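Local coordinates for protein acetyltransferase (Bacillus cereus, PDB 1Y9W) that probably transfers acyl groups, most likely acetyl from acetyl-CoA, as a dimeric member of the GNAT acetyltransferase family, at residues A[37-42]-A[56-61]; A[105-110]-A[129-134]; A[117-122]-A[135-140]; A[64-69]-A[100-105]. All blocks are in the same frame, centred on the assembly; numbering follows the deposited sequence.

Interaction 1: A[37-42]-A[56-61]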
loop_
_atom_site.group_PDB
_atom_site.type_symbol
_atom_site.label_atom_id
_atom_site.label_comp_id
_atom_site.label_asym_id
_atom_site.label_seq_id
_atom_site.Cartn_x
_atom_site.Cartn_y
_atom_site.Cartn_z
ATOM N N MET A 37 14.233 -5.487 4.231
ATOM C CA MET A 37 13.524 -4.312 3.735
ATOM C C MET A 37 14.445 -3.131 3.507
ATOM O O MET A 37 15.384 -2.892 4.270
ATOM C CB MET A 37 12.390 -3.901 4.673
ATOM C CG MET A 37 11.484 -2.842 4.054
ATOM S SD MET A 37 9.993 -2.493 5.009
ATOM C CE MET A 37 10.536 -0.985 5.868
ATOM N N GLU A 38 14.169 -2.387 2.446
ATOM C CA GLU A 38 14.992 -1.246 2.110
ATOM C C GLU A 38 14.253 -0.236 1.242
ATOM O O GLU A 38 13.555 -0.600 0.295
ATOM C CB GLU A 38 16.247 -1.728 1.386
ATOM C CG GLU A 38 17.147 -0.609 0.924
ATOM C CD GLU A 38 18.332 -1.102 0.123
ATOM O OE1 GLU A 38 19.079 -0.255 -0.405
ATOM O OE2 GLU A 38 18.519 -2.331 0.018
ATOM N N GLU A 39 14.401 1.036 1.588
ATOM C CA GLU A 39 13.791 2.120 0.832
ATOM C C GLU A 39 14.826 2.598 -0.172
ATOM O O GLU A 39 16.024 2.591 0.106
ATOM C CB GLU A 39 13.411 3.280 1.752
ATOM C CG GLU A 39 12.152 3.064 2.575
ATOM C CD GLU A 39 11.896 4.212 3.543
ATOM O OE1 GLU A 39 12.676 4.370 4.513
ATOM O OE2 GLU A 39 10.921 4.965 3.328
ATOM N N VAL A 40 14.366 3.005 -1.346
ATOM C CA VAL A 40 15.265 3.490 -2.376
ATOM C C VAL A 40 14.626 4.696 -3.045
ATOM O O VAL A 40 13.405 4.744 -3.211
ATOM C CB VAL A 40 15.528 2.408 -3.434
ATOM C CG1 VAL A 40 14.221 1.941 -4.019
ATOM C CG2 VAL A 40 16.426 2.963 -4.535
ATOM N N SER A 41 15.440 5.679 -3.410
ATOM C CA SER A 41 14.917 6.861 -4.077
ATOM C C SER A 41 15.988 7.519 -4.919
ATOM O O SER A 41 17.167 7.533 -4.560
ATOM C CB SER A 41 14.371 7.875 -3.065
ATOM O OG SER A 41 15.405 8.631 -2.469
ATOM N N LEU A 42 15.562 8.055 -6.053
ATOM C CA LEU A 42 16.459 8.733 -6.969
ATOM C C LEU A 42 15.906 10.117 -7.234
ATOM O O LEU A 42 14.691 10.305 -7.302
ATOM C CB LEU A 42 16.555 7.969 -8.293
ATOM C CG LEU A 42 17.224 6.595 -8.250
ATOM C CD1 LEU A 42 17.327 6.047 -9.659
ATOM C CD2 LEU A 42 18.610 6.711 -7.638
ATOM N N THR A 56 10.557 7.237 -5.618
ATOM C CA THR A 56 10.849 6.540 -4.371
ATOM C C THR A 56 10.091 5.224 -4.358
ATOM O O THR A 56 9.001 5.116 -4.924
ATOM C CB THR A 56 10.420 7.363 -3.125
ATOM O OG1 THR A 56 8.991 7.336 -3.001
ATOM C CG2 THR A 56 10.880 8.818 -3.256
ATOM N N GLY A 57 10.675 4.223 -3.712
ATOM C CA GLY A 57 10.039 2.921 -3.626
ATOM C C GLY A 57 10.619 2.171 -2.450
ATOM O O GLY A 57 11.550 2.662 -1.803
ATOM N N THR A 58 10.064 1.002 -2.148
ATOM C CA THR A 58 10.577 0.197 -1.045
ATOM C C THR A 58 10.681 -1.238 -1.541
ATOM O O THR A 58 9.837 -1.697 -2.325
ATOM C CB THR A 58 9.662 0.225 0.206
ATOM O OG1 THR A 58 8.613 -0.726 0.043
ATOM C CG2 THR A 58 9.046 1.609 0.415
ATOM N N MET A 59 11.725 -1.931 -1.095
ATOM C CA MET A 59 11.966 -3.311 -1.491
ATOM C C MET A 59 11.824 -4.295 -0.328
ATOM O O MET A 59 12.136 -3.978 0.822
ATOM C CB MET A 59 13.372 -3.455 -2.082
ATOM C CG MET A 59 13.620 -2.684 -3.366
ATOM S SD MET A 59 15.288 -2.956 -4.006
ATOM C CE MET A 59 16.149 -1.763 -3.003
ATOM N N TYR A 60 11.344 -5.490 -0.650
ATOM C CA TYR A 60 11.189 -6.577 0.311
ATOM C C TYR A 60 10.559 -7.754 -0.427
ATOM O O TYR A 60 9.952 -7.560 -1.477
ATOM C CB TYR A 60 10.336 -6.159 1.514
ATOM C CG TYR A 60 8.915 -5.751 1.212
ATOM C CD1 TYR A 60 8.574 -4.414 1.026
ATOM C CD2 TYR A 60 7.896 -6.702 1.173
ATOM C CE1 TYR A 60 7.250 -4.038 0.818
ATOM C CE2 TYR A 60 6.574 -6.334 0.965
ATOM C CZ TYR A 60 6.260 -5.007 0.793
ATOM O OH TYR A 60 4.950 -4.654 0.612
ATOM N N PHE A 61 10.713 -8.968 0.103
ATOM C CA PHE A 61 10.173 -10.153 -0.568
ATOM C C PHE A 61 10.767 -10.221 -1.964
ATOM O O PHE A 61 10.237 -10.891 -2.855
ATOM C CB PHE A 61 8.651 -10.067 -0.687
ATOM C CG PHE A 61 7.931 -10.379 0.579
ATOM C CD1 PHE A 61 8.617 -10.882 1.678
ATOM C CD2 PHE A 61 6.553 -10.222 0.660
ATOM C CE1 PHE A 61 7.941 -11.231 2.839
ATOM C CE2 PHE A 61 5.866 -10.569 1.819
ATOM C CZ PHE A 61 6.562 -11.078 2.912
#
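E38 to S41 pair with T56 to M59 as antiparallel strands whose axes run at 151° to each other. E38-M59 and V40-G57 are hydrogen-bonded pairs, E39-T58 and S41-T56 non-hydrogen-bonded ones. M59 N gives a short, nearly straight bond to E38 O at 2.7 Å, and E38 N returns one to M59 O. V40 N donates to G57 O at 2.9 Å, almost straight, and G57 N donates back to V40 O. The two strands form a beta hairpin at the edge of this chain's GNAT sheet, which L42 continues into the second subunit. On the face of V40 and M59, M59 lies beside E38 and points the same way. Its CE sits 3.9 Å from E38 CD, while E38 OE1 forms a salt bridge with K95. V40 CG1 rests 3.5 Å from G57 O. On the other face S41 CB meets T56 CG2 at 3.6 Å. M37 CG, anti to its backbone N (chi1 -170°), comes 3.5 Å from M59 O. M37 SD makes an oblique Met-aromatic contact with Y60.

Interaction 2: A[105-110]-A[129-134]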
loop_
_atom_site.group_PDB
_atom_site.type_symbol
_atom_site.label_atom_id
_atom_site.label_comp_id
_atom_site.label_asym_id
_atom_site.label_seq_id
_atom_site.Cartn_x
_atom_site.Cartn_y
_atom_site.Cartn_z
ATOM N N PHE A 105 -3.629 6.179 -10.206
ATOM C CA PHE A 105 -5.005 6.611 -10.379
ATOM C C PHE A 105 -5.140 7.160 -11.794
ATOM O O PHE A 105 -4.145 7.508 -12.431
ATOM C CB PHE A 105 -5.350 7.690 -9.357
ATOM C CG PHE A 105 -5.626 7.151 -7.985
ATOM C CD1 PHE A 105 -6.865 6.605 -7.677
ATOM C CD2 PHE A 105 -4.643 7.167 -7.005
ATOM C CE1 PHE A 105 -7.127 6.082 -6.406
ATOM C CE2 PHE A 105 -4.895 6.646 -5.735
ATOM C CZ PHE A 105 -6.142 6.103 -5.436
ATOM N N SER A 106 -6.372 7.219 -12.285
ATOM C CA SER A 106 -6.649 7.727 -13.618
ATOM C C SER A 106 -6.101 9.143 -13.810
ATOM O O SER A 106 -5.723 9.526 -14.920
ATOM C CB SER A 106 -8.160 7.705 -13.876
ATOM O OG SER A 106 -8.875 8.234 -12.769
ATOM N N PHE A 107 -6.041 9.926 -12.737
ATOM C CA PHE A 107 -5.538 11.295 -12.853
ATOM C C PHE A 107 -4.021 11.402 -12.650
ATOM O O PHE A 107 -3.485 12.502 -12.512
ATOM C CB PHE A 107 -6.282 12.202 -11.858
ATOM C CG PHE A 107 -6.244 11.710 -10.444
ATOM C CD1 PHE A 107 -5.121 11.915 -9.650
ATOM C CD2 PHE A 107 -7.323 11.017 -9.911
ATOM C CE1 PHE A 107 -5.073 11.434 -8.346
ATOM C CE2 PHE A 107 -7.287 10.530 -8.603
ATOM C CZ PHE A 107 -6.158 10.740 -7.820
ATOM N N GLN A 108 -3.339 10.255 -12.640
ATOM C CA GLN A 108 -1.890 10.207 -12.457
ATOM C C GLN A 108 -1.170 9.567 -13.645
ATOM O O GLN A 108 -0.139 8.914 -13.477
ATOM C CB GLN A 108 -1.534 9.412 -11.207
ATOM C CG GLN A 108 -2.156 9.904 -9.927
ATOM C CD GLN A 108 -1.668 9.109 -8.732
ATOM O OE1 GLN A 108 -1.659 7.872 -8.753
ATOM N NE2 GLN A 108 -1.266 9.811 -7.677
ATOM N N ALA A 109 -1.720 9.728 -14.839
ATOM C CA ALA A 109 -1.103 9.180 -16.049
ATOM C C ALA A 109 -0.725 7.686 -16.047
ATOM O O ALA A 109 0.455 7.336 -16.171
ATOM C CB ALA A 109 0.129 10.016 -16.408
ATOM N N PRO A 110 -1.718 6.784 -15.917
ATOM C CA PRO A 110 -1.416 5.345 -15.917
ATOM C C PRO A 110 -0.893 4.829 -17.266
ATOM O O PRO A 110 -0.243 3.784 -17.328
ATOM C CB PRO A 110 -2.745 4.708 -15.518
ATOM C CG PRO A 110 -3.758 5.711 -15.975
ATOM C CD PRO A 110 -3.130 7.020 -15.579
ATOM N N LYS A 129 -14.511 8.569 -6.037
ATOM C CA LYS A 129 -15.676 8.793 -6.883
ATOM C C LYS A 129 -15.344 9.708 -8.047
ATOM O O LYS A 129 -14.845 10.823 -7.852
ATOM C CB LYS A 129 -16.827 9.385 -6.065
ATOM C CG LYS A 129 -18.141 9.459 -6.847
ATOM C CD LYS A 129 -19.332 9.885 -5.986
ATOM C CE LYS A 129 -19.274 11.368 -5.620
ATOM N NZ LYS A 129 -19.396 12.241 -6.826
ATOM N N GLY A 130 -15.617 9.225 -9.257
ATOM C CA GLY A 130 -15.348 10.003 -10.455
ATOM C C GLY A 130 -14.002 9.707 -11.098
ATOM O O GLY A 130 -13.627 10.323 -12.096
ATOM N N HIS A 131 -13.274 8.755 -10.521
ATOM C CA HIS A 131 -11.964 8.374 -11.019
ATOM C C HIS A 131 -11.774 6.864 -10.843
ATOM O O HIS A 131 -12.701 6.156 -10.454
ATOM C CB HIS A 131 -10.878 9.131 -10.240
ATOM C CG HIS A 131 -11.093 10.616 -10.179
ATOM N ND1 HIS A 131 -11.914 11.216 -9.244
ATOM C CD2 HIS A 131 -10.613 11.620 -10.952
ATOM C CE1 HIS A 131 -11.931 12.521 -9.445
ATOM N NE2 HIS A 131 -11.150 12.792 -10.476
ATOM N N SER A 132 -10.578 6.367 -11.142
ATOM C CA SER A 132 -10.292 4.947 -10.977
ATOM C C SER A 132 -8.827 4.726 -10.598
ATOM O O SER A 132 -7.990 5.613 -10.745
ATOM C CB SER A 132 -10.650 4.163 -12.248
ATOM O OG SER A 132 -10.003 4.683 -13.388
ATOM N N GLN A 133 -8.525 3.543 -10.085
ATOM C CA GLN A 133 -7.170 3.228 -9.669
ATOM C C GLN A 133 -6.700 1.986 -10.414
ATOM O O GLN A 133 -7.360 0.946 -10.392
ATOM C CB GLN A 133 -7.141 3.010 -8.149
ATOM C CG GLN A 133 -5.779 2.656 -7.592
ATOM C CD GLN A 133 -5.764 2.560 -6.075
ATOM O OE1 GLN A 133 -6.792 2.331 -5.434
ATOM N NE2 GLN A 133 -4.583 2.710 -5.494
ATOM N N HIS A 134 -5.557 2.101 -11.080
ATOM C CA HIS A 134 -5.016 0.989 -11.847
ATOM C C HIS A 134 -3.751 0.390 -11.249
ATOM O O HIS A 134 -2.791 1.096 -10.959
ATOM C CB HIS A 134 -4.775 1.451 -13.272
ATOM C CG HIS A 134 -5.978 2.095 -13.880
ATOM N ND1 HIS A 134 -6.326 3.405 -13.629
ATOM C CD2 HIS A 134 -6.970 1.583 -14.647
ATOM C CE1 HIS A 134 -7.480 3.671 -14.213
ATOM N NE2 HIS A 134 -7.893 2.583 -14.837
#
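F105 CG stands anti to its own carbonyl carbon (chi1 -78°), and Q133 CG is anti to its backbone N. The Q133 side chain passes over one face of the F105 ring. Its CG lies 4.1 Å from the ring centroid in a CH-pi contact, offset toward the rim. The amide plane is stacked only 17° from the ring plane, with Q133 CD 3.6 Å from F105 CZ. The amide nitrogen, Q133 NE2, is hydrogen-bonded to D103. S106 and S132 are joined by two bonds, one between backbones and one to a hydroxyl. S106 N donates to S132 O at 2.8 Å, and S132 N donates to S106 OG at 3.0 Å. F105-Q133 is an antiparallel non-hydrogen-bonded pair. It lies where strand 99-105 gives way to the loop before helix 110-115, beside the start of strand 133-139. The loop turns back on the strand end: F105 N donates to Q108 OE1 at 3.0 Å, nearly straight. Farther out, the edge of F107 is turned toward the face of H131, offset, with planes at 89° and F107 CD2 3.5 Å from H131 CD2. Both side chains also pack on the second subunit, F107 on its N25 and H131 on its L29.

Interaction 3: A[117-122]-A[135-140]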
loop_
_atom_site.group_PDB
_atom_site.type_symbol
_atom_site.label_atom_id
_atom_site.label_comp_id
_atom_site.label_asym_id
_atom_site.label_seq_id
_atom_site.Cartn_x
_atom_site.Cartn_y
_atom_site.Cartn_z
ATOM N N GLY A 117 5.994 -0.909 -20.412
ATOM C CA GLY A 117 6.039 -2.337 -20.149
ATOM C C GLY A 117 5.340 -2.874 -18.913
ATOM O O GLY A 117 5.547 -4.034 -18.540
ATOM N N TYR A 118 4.523 -2.047 -18.266
ATOM C CA TYR A 118 3.794 -2.491 -17.089
ATOM C C TYR A 118 2.439 -3.025 -17.522
ATOM O O TYR A 118 1.780 -2.457 -18.390
ATOM C CB TYR A 118 3.634 -1.336 -16.101
ATOM C CG TYR A 118 4.892 -1.078 -15.299
ATOM C CD1 TYR A 118 5.134 -1.755 -14.100
ATOM C CD2 TYR A 118 5.867 -0.197 -15.762
ATOM C CE1 TYR A 118 6.318 -1.559 -13.385
ATOM C CE2 TYR A 118 7.057 0.001 -15.054
ATOM C CZ TYR A 118 7.273 -0.681 -13.870
ATOM O OH TYR A 118 8.446 -0.485 -13.181
ATOM N N ARG A 119 2.043 -4.143 -16.927
ATOM C CA ARG A 119 0.772 -4.767 -17.252
ATOM C C ARG A 119 -0.219 -4.476 -16.134
ATOM O O ARG A 119 0.074 -4.703 -14.962
ATOM C CB ARG A 119 0.958 -6.286 -17.411
ATOM C CG ARG A 119 -0.319 -7.042 -17.743
ATOM C CD ARG A 119 -0.083 -8.542 -17.790
ATOM N NE ARG A 119 0.177 -9.108 -16.471
ATOM C CZ ARG A 119 -0.772 -9.491 -15.622
ATOM N NH1 ARG A 119 -2.047 -9.375 -15.958
ATOM N NH2 ARG A 119 -0.447 -9.977 -14.431
ATOM N N GLU A 120 -1.387 -3.957 -16.494
ATOM C CA GLU A 120 -2.409 -3.656 -15.502
ATOM C C GLU A 120 -3.021 -4.992 -15.087
ATOM O O GLU A 120 -3.607 -5.689 -15.912
ATOM C CB GLU A 120 -3.473 -2.746 -16.117
ATOM C CG GLU A 120 -4.616 -2.393 -15.186
ATOM C CD GLU A 120 -5.712 -1.617 -15.892
ATOM O OE1 GLU A 120 -5.463 -0.455 -16.270
ATOM O OE2 GLU A 120 -6.813 -2.177 -16.083
ATOM N N TYR A 121 -2.884 -5.361 -13.820
ATOM C CA TYR A 121 -3.429 -6.632 -13.371
ATOM C C TYR A 121 -4.741 -6.492 -12.615
ATOM O O TYR A 121 -5.412 -7.482 -12.325
ATOM C CB TYR A 121 -2.390 -7.373 -12.515
ATOM C CG TYR A 121 -2.088 -6.754 -11.164
ATOM C CD1 TYR A 121 -2.893 -7.019 -10.060
ATOM C CD2 TYR A 121 -0.984 -5.916 -10.987
ATOM C CE1 TYR A 121 -2.603 -6.472 -8.808
ATOM C CE2 TYR A 121 -0.690 -5.361 -9.740
ATOM C CZ TYR A 121 -1.505 -5.649 -8.655
ATOM O OH TYR A 121 -1.215 -5.135 -7.410
ATOM N N GLY A 122 -5.106 -5.259 -12.295
ATOM C CA GLY A 122 -6.341 -5.029 -11.571
ATOM C C GLY A 122 -6.768 -3.582 -11.659
ATOM O O GLY A 122 -5.964 -2.711 -11.961
ATOM N N PHE A 135 -3.777 -0.925 -11.067
ATOM C CA PHE A 135 -2.669 -1.664 -10.480
ATOM C C PHE A 135 -1.818 -2.343 -11.540
ATOM O O PHE A 135 -2.306 -3.161 -12.328
ATOM C CB PHE A 135 -3.230 -2.668 -9.478
ATOM C CG PHE A 135 -3.908 -2.011 -8.310
ATOM C CD1 PHE A 135 -3.289 -1.965 -7.060
ATOM C CD2 PHE A 135 -5.134 -1.364 -8.477
ATOM C CE1 PHE A 135 -3.885 -1.275 -5.987
ATOM C CE2 PHE A 135 -5.739 -0.672 -7.416
ATOM C CZ PHE A 135 -5.114 -0.626 -6.171
ATOM N N PHE A 136 -0.535 -1.985 -11.546
ATOM C CA PHE A 136 0.416 -2.503 -12.522
ATOM C C PHE A 136 1.504 -3.410 -11.957
ATOM O O PHE A 136 1.802 -3.399 -10.767
ATOM C CB PHE A 136 1.108 -1.348 -13.260
ATOM C CG PHE A 136 0.191 -0.531 -14.133
ATOM C CD1 PHE A 136 -0.487 0.575 -13.617
ATOM C CD2 PHE A 136 0.019 -0.860 -15.477
ATOM C CE1 PHE A 136 -1.329 1.347 -14.432
ATOM C CE2 PHE A 136 -0.816 -0.100 -16.301
ATOM C CZ PHE A 136 -1.493 1.007 -15.780
ATOM N N GLU A 137 2.091 -4.198 -12.850
ATOM C CA GLU A 137 3.172 -5.099 -12.505
ATOM C C GLU A 137 4.070 -5.257 -13.722
ATOM O O GLU A 137 3.645 -5.089 -14.865
ATOM C CB GLU A 137 2.657 -6.482 -12.087
ATOM C CG GLU A 137 2.113 -7.323 -13.232
ATOM C CD GLU A 137 2.382 -8.806 -13.041
ATOM O OE1 GLU A 137 2.242 -9.292 -11.902
ATOM O OE2 GLU A 137 2.725 -9.490 -14.031
ATOM N N LYS A 138 5.328 -5.564 -13.444
ATOM C CA LYS A 138 6.328 -5.802 -14.462
ATOM C C LYS A 138 7.260 -6.836 -13.853
ATOM O O LYS A 138 7.788 -6.646 -12.753
ATOM C CB LYS A 138 7.110 -4.534 -14.799
ATOM C CG LYS A 138 8.310 -4.825 -15.682
ATOM C CD LYS A 138 9.129 -3.596 -15.996
ATOM C CE LYS A 138 8.512 -2.780 -17.112
ATOM N NZ LYS A 138 9.439 -1.676 -17.517
ATOM N N ARG A 139 7.422 -7.946 -14.560
ATOM C CA ARG A 139 8.275 -9.029 -14.109
ATOM C C ARG A 139 9.683 -8.739 -14.596
ATOM O O ARG A 139 9.869 -8.342 -15.747
ATOM C CB ARG A 139 7.762 -10.347 -14.683
ATOM C CG ARG A 139 6.354 -10.676 -14.231
ATOM C CD ARG A 139 6.361 -11.123 -12.790
ATOM N NE ARG A 139 5.018 -11.293 -12.252
ATOM C CZ ARG A 139 4.748 -11.955 -11.131
ATOM N NH1 ARG A 139 5.733 -12.514 -10.438
ATOM N NH2 ARG A 139 3.500 -12.051 -10.694
ATOM N N LEU A 140 10.664 -8.915 -13.716
ATOM C CA LEU A 140 12.053 -8.653 -14.076
ATOM C C LEU A 140 12.787 -9.925 -14.506
ATOM O O LEU A 140 12.231 -11.030 -14.313
ATOM C CB LEU A 140 12.794 -8.002 -12.899
ATOM C CG LEU A 140 12.347 -6.600 -12.474
ATOM C CD1 LEU A 140 13.218 -6.104 -11.322
ATOM C CD2 LEU A 140 12.451 -5.657 -13.666
ATOM O OXT LEU A 140 13.918 -9.797 -15.028
HETATM O O HOH W 1 3.278 -8.828 -16.306
#
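R119 and E137 are joined by both backbone and side chains. In the backbone, R119 N donates to E137 O at 2.8 Å and E137 N donates back to R119 O. A classic beta bulge follows, where Y121 and G122 both face F135. Y121 N bonds F135 O at 2.7 Å, G122 N reaches the same oxygen weakly, and F135 N closes on G122 O. Among charged groups, R119 NH2 forms a salt bridge with E137 OE2 at 3.2 Å, its hydrogen bond weak. E137 OE2 lies at the guanidinium edge, the two planes 76° apart. A water accepts from R119 NE. R139 adds weak bonds to E137, so two arginines share one carboxylate. Two CH-pi contacts use ring faces. F135 CB lies over Y121, 3.8 Å from the ring centroid. A bend at chi3 (-80°) turns K138 CE over Y118, 4.0 Å from the centroid. K138 NZ hydrogen-bonds H116 O and forms a salt bridge with E89. Y118 CB also meets F136 CD2 at 3.7 Å. Strands 119-124 and 133-139 form a hairpin, with strand 99-105 on the other side of 133-139. Y118 packs on Y113 of helix 110-115, and Y121 meets F135 of the second subunit.

Interaction 4: A[64-69]-A[100-105]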
loop_
_atom_site.group_PDB
_atom_site.type_symbol
_atom_site.label_atom_id
_atom_site.label_comp_id
_atom_site.label_asym_id
_atom_site.label_seq_id
_atom_site.Cartn_x
_atom_site.Cartn_y
_atom_site.Cartn_z
ATOM N N LEU A 64 10.226 -4.681 -5.932
ATOM C CA LEU A 64 10.240 -3.240 -5.760
ATOM C C LEU A 64 8.836 -2.668 -5.939
ATOM O O LEU A 64 8.166 -2.935 -6.939
ATOM C CB LEU A 64 11.162 -2.581 -6.788
ATOM C CG LEU A 64 10.982 -1.059 -6.873
ATOM C CD1 LEU A 64 11.405 -0.415 -5.564
ATOM C CD2 LEU A 64 11.784 -0.496 -8.037
ATOM N N HIS A 65 8.369 -1.906 -4.959
ATOM C CA HIS A 65 7.070 -1.277 -5.104
ATOM C C HIS A 65 7.376 0.195 -5.241
ATOM O O HIS A 65 8.010 0.779 -4.361
ATOM C CB HIS A 65 6.169 -1.500 -3.886
ATOM C CG HIS A 65 4.851 -0.794 -3.995
ATOM N ND1 HIS A 65 4.689 0.537 -3.668
ATOM C CD2 HIS A 65 3.656 -1.206 -4.482
ATOM C CE1 HIS A 65 3.454 0.913 -3.952
ATOM N NE2 HIS A 65 2.805 -0.126 -4.448
ATOM N N ILE A 66 6.964 0.788 -6.354
ATOM C CA ILE A 66 7.205 2.206 -6.567
ATOM C C ILE A 66 6.098 2.993 -5.879
ATOM O O ILE A 66 4.931 2.894 -6.245
ATOM C CB ILE A 66 7.250 2.549 -8.064
ATOM C CG1 ILE A 66 8.408 1.795 -8.724
ATOM C CG2 ILE A 66 7.437 4.057 -8.246
ATOM C CD1 ILE A 66 8.524 2.032 -10.203
ATOM N N ASP A 67 6.488 3.773 -4.874
ATOM C CA ASP A 67 5.557 4.564 -4.074
ATOM C C ASP A 67 5.177 5.891 -4.691
ATOM O O ASP A 67 4.005 6.255 -4.733
ATOM C CB ASP A 67 6.160 4.810 -2.696
ATOM C CG ASP A 67 6.540 3.525 -1.991
ATOM O OD1 ASP A 67 5.701 2.603 -1.945
ATOM O OD2 ASP A 67 7.675 3.432 -1.481
ATOM N N PHE A 68 6.178 6.628 -5.154
ATOM C CA PHE A 68 5.925 7.923 -5.764
ATOM C C PHE A 68 6.907 8.247 -6.880
ATOM O O PHE A 68 8.102 7.951 -6.795
ATOM C CB PHE A 68 6.005 9.021 -4.704
ATOM C CG PHE A 68 5.016 8.861 -3.598
ATOM C CD1 PHE A 68 3.719 9.325 -3.741
ATOM C CD2 PHE A 68 5.377 8.217 -2.423
ATOM C CE1 PHE A 68 2.790 9.155 -2.732
ATOM C CE2 PHE A 68 4.457 8.038 -1.405
ATOM C CZ PHE A 68 3.155 8.510 -1.562
ATOM N N LEU A 69 6.384 8.858 -7.932
ATOM C CA LEU A 69 7.202 9.280 -9.056
ATOM C C LEU A 69 6.686 10.650 -9.461
ATOM O O LEU A 69 5.508 10.817 -9.786
ATOM C CB LEU A 69 7.085 8.301 -10.221
ATOM C CG LEU A 69 8.089 8.581 -11.336
ATOM C CD1 LEU A 69 8.311 7.327 -12.141
ATOM C CD2 LEU A 69 7.583 9.708 -12.211
ATOM N N ILE A 100 8.223 -5.812 -9.997
ATOM C CA ILE A 100 7.991 -4.414 -9.640
ATOM C C ILE A 100 6.483 -4.197 -9.604
ATOM O O ILE A 100 5.779 -4.568 -10.549
ATOM C CB ILE A 100 8.580 -3.434 -10.668
ATOM C CG1 ILE A 100 10.069 -3.709 -10.855
ATOM C CG2 ILE A 100 8.376 -1.998 -10.184
ATOM C CD1 ILE A 100 10.737 -2.792 -11.861
ATOM N N LEU A 101 5.991 -3.615 -8.514
ATOM C CA LEU A 101 4.563 -3.343 -8.375
ATOM C C LEU A 101 4.359 -1.858 -8.143
ATOM O O LEU A 101 5.182 -1.202 -7.509
ATOM C CB LEU A 101 3.971 -4.101 -7.187
ATOM C CG LEU A 101 3.966 -5.625 -7.227
ATOM C CD1 LEU A 101 3.560 -6.159 -5.866
ATOM C CD2 LEU A 101 3.007 -6.105 -8.303
ATOM N N LEU A 102 3.254 -1.336 -8.661
ATOM C CA LEU A 102 2.903 0.069 -8.497
ATOM C C LEU A 102 1.442 0.247 -8.912
ATOM O O LEU A 102 0.879 -0.583 -9.626
ATOM C CB LEU A 102 3.806 0.952 -9.367
ATOM C CG LEU A 102 3.682 0.824 -10.890
ATOM C CD1 LEU A 102 2.495 1.630 -11.387
ATOM C CD2 LEU A 102 4.939 1.347 -11.553
ATOM N N ASP A 103 0.812 1.309 -8.435
ATOM C CA ASP A 103 -0.559 1.577 -8.829
ATOM C C ASP A 103 -0.587 3.030 -9.245
ATOM O O ASP A 103 0.288 3.809 -8.862
ATOM C CB ASP A 103 -1.555 1.321 -7.695
ATOM C CG ASP A 103 -1.348 2.232 -6.506
ATOM O OD1 ASP A 103 -0.716 1.785 -5.524
ATOM O OD2 ASP A 103 -1.821 3.391 -6.556
ATOM N N SER A 104 -1.582 3.385 -10.047
ATOM C CA SER A 104 -1.702 4.744 -10.537
ATOM C C SER A 104 -3.175 5.064 -10.763
ATOM O O SER A 104 -3.889 4.303 -11.413
ATOM C CB SER A 104 -0.925 4.872 -11.852
ATOM O OG SER A 104 -0.864 6.211 -12.302
ATOM N N PHE A 105 -3.629 6.179 -10.206
ATOM C CA PHE A 105 -5.005 6.611 -10.379
ATOM C C PHE A 105 -5.140 7.160 -11.794
ATOM O O PHE A 105 -4.145 7.508 -12.431
ATOM C CB PHE A 105 -5.350 7.690 -9.357
ATOM C CG PHE A 105 -5.626 7.151 -7.985
ATOM C CD1 PHE A 105 -6.865 6.605 -7.677
ATOM C CD2 PHE A 105 -4.643 7.167 -7.005
ATOM C CE1 PHE A 105 -7.127 6.082 -6.406
ATOM C CE2 PHE A 105 -4.895 6.646 -5.735
ATOM C CZ PHE A 105 -6.142 6.103 -5.436
HETATM O O HOH W 2 0.343 -0.660 -5.502
HETATM O O HOH W 3 2.494 3.240 -6.755
#
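The H65 ring has L101 O over one face, 3.4 Å from H65 CD2. Two groups lie at its edge, the D67 carboxylate and a water. H65 ND1 donates to D67 OD1 at 2.9 Å, meeting that oxygen from above the carboxylate plane. At NE2 of H65 the water sits 2.7 Å away and donates to D103 OD1. D103 OD2 is held by Q133. The backbones pair in parallel. L101 N donates to L64 O at 2.8 Å, and I66 N to L101 O at 2.9 Å. I66 CD1 touches L102 CD2 at 3.9 Å and also I100 CG2. L64 and I66 pack on helix 80-94, which lies in the crossover of this beta-alpha-beta unit. Past this pairing the strands splay, as in the GNAT fold, and a second water accepts from D103 N. With a carboxylate bonded to ND1 and a water-linked one beyond NE2, H65 would probably be polarised and fixed in its ring rotation.

How the interactions relate
All four contacts reach one mixed sheet. Interaction 1 lies toward its 38-45 edge within this chain and interaction 3 at its 119-124 edge, with centres about 18 Å apart. Interaction 4 is between them, its centre about 11 Å from that of interaction 1 and about 10 Å from that of interaction 3. T56 bonds D67 and F68 through the backbone, joining interactions 1 and 4. F136 N to L102 O, at 2.8 Å, joins interactions 3 and 4. Interaction 2 shares F105 with interaction 4 and strand 133-139 with interaction 3. The 3.0 Å from Q133 NE2 to D103 OD2 is consistent with interaction 2 helping to orient the D103 carboxylate of interaction 4. All four also touch the second subunit.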